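Local coordinates for succinylglutamate desuccinylase/aspartoacylase (Ruegeria sp. TM1040, PDB 3NA6), which hydrolyses the amide bond of N-succinylglutamate in a metal-dependent manner, releasing succinate and glutamate, at the interface of chains A and B. Coordinates in Å, arbitrary orientation; residue numbers count along the deposited sequence, not the author numbering. Chains: chain A/B, Succinylglutamate desuccinylase/aspartoacylase.

The interface of chains A and B. Residues chain A 20-21, 41-42, 73-74; chain B 293-294.
The imidazole ring of A:His20 receives B:Gly294 on one face: the CA methylene lies over the middle of the ring, 3.4 Å from its centroid, in a CH-pi contact. At the ring edge, in plane, sits the hydroxyl OG1 of A:Thr42, joined to ND1 by a nearly straight hydrogen bond of 2.7 Å (170° at H) that should fix the rotation of the ring. These two residues belong to strands 17-26 and 36-46 of chain A, against which a loop of chain B is laid.

The same A:Thr42 hydroxyl crosses the interface to bond OG1 of B:Thr293 at 2.7 Å, so a chain of polar atoms runs from imidazole to hydroxyl to hydroxyl. In B:Thr293, OG1 stands between its own backbone N and carbonyl carbon (chi1 56°), which directs it towards chain A and keeps it near its own amide. A weak bond to the backbone O of A:Ile41 is also possible. The end of helix 64-75, with A:Ala73 and A:Ala74, lies nearby without close contact.

Both chains are copies of one protein, and the two-fold axis repeats this patch with their roles exchanged; the pairing may or may not persist in solution. A water extends the polar network, joining OG1 of B:Thr293 to the amide N of the same residue. On the chain A side this water bonds the carbonyl O of A:Gly21 at 2.7 Å.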
# COMPACT_ATOMS: atom_id res chain seq x y z
N HIS A 20 -23.53 29.37 -4.03
CA HIS A 20 -22.94 28.06 -3.79
C HIS A 20 -21.75 27.90 -4.71
O HIS A 20 -21.85 28.07 -5.93
CB HIS A 20 -23.93 26.93 -4.12
CG HIS A 20 -25.27 27.06 -3.45
ND1 HIS A 20 -25.45 26.97 -2.08
CD2 HIS A 20 -26.52 27.19 -3.98
CE1 HIS A 20 -26.73 27.07 -1.80
NE2 HIS A 20 -27.41 27.20 -2.93
N GLY A 21 -20.61 27.56 -4.13
CA GLY A 21 -19.41 27.37 -4.91
C GLY A 21 -18.32 26.68 -4.14
O GLY A 21 -18.61 25.77 -3.36
N ILE A 41 -18.51 25.55 -0.42
CA ILE A 41 -18.87 26.66 0.42
C ILE A 41 -20.19 27.26 -0.07
O ILE A 41 -20.44 27.30 -1.27
CB ILE A 41 -17.74 27.73 0.47
CG1 ILE A 41 -18.07 28.87 1.47
CG2 ILE A 41 -17.42 28.27 -0.94
CD1 ILE A 41 -16.84 29.71 1.82
N THR A 42 -21.03 27.67 0.87
CA THR A 42 -22.24 28.42 0.56
C THR A 42 -22.21 29.70 1.38
O THR A 42 -21.88 29.68 2.58
CB THR A 42 -23.51 27.62 0.89
OG1 THR A 42 -23.71 26.59 -0.09
CG2 THR A 42 -24.73 28.53 0.87
N ALA A 73 -27.45 24.83 4.13
CA ALA A 73 -27.00 25.52 2.91
C ALA A 73 -28.03 25.33 1.78
O ALA A 73 -28.20 26.21 0.93
CB ALA A 73 -25.64 25.01 2.46
N ALA A 74 -28.70 24.20 1.79
CA ALA A 74 -29.61 23.83 0.70
C ALA A 74 -31.03 24.35 0.91
O ALA A 74 -31.78 24.40 -0.03
CB ALA A 74 -29.65 22.31 0.54
N THR B 293 -22.17 22.02 -2.28
CA THR B 293 -23.30 22.48 -1.51
C THR B 293 -24.40 22.95 -2.44
O THR B 293 -24.18 23.23 -3.62
CB THR B 293 -22.91 23.68 -0.62
OG1 THR B 293 -22.36 24.71 -1.45
CG2 THR B 293 -21.87 23.21 0.48
N GLY B 294 -25.59 23.06 -1.87
CA GLY B 294 -26.72 23.70 -2.54
C GLY B 294 -27.59 22.74 -3.33
O GLY B 294 -28.61 23.14 -3.86
O HOH W 1 -20.83 24.23 -3.66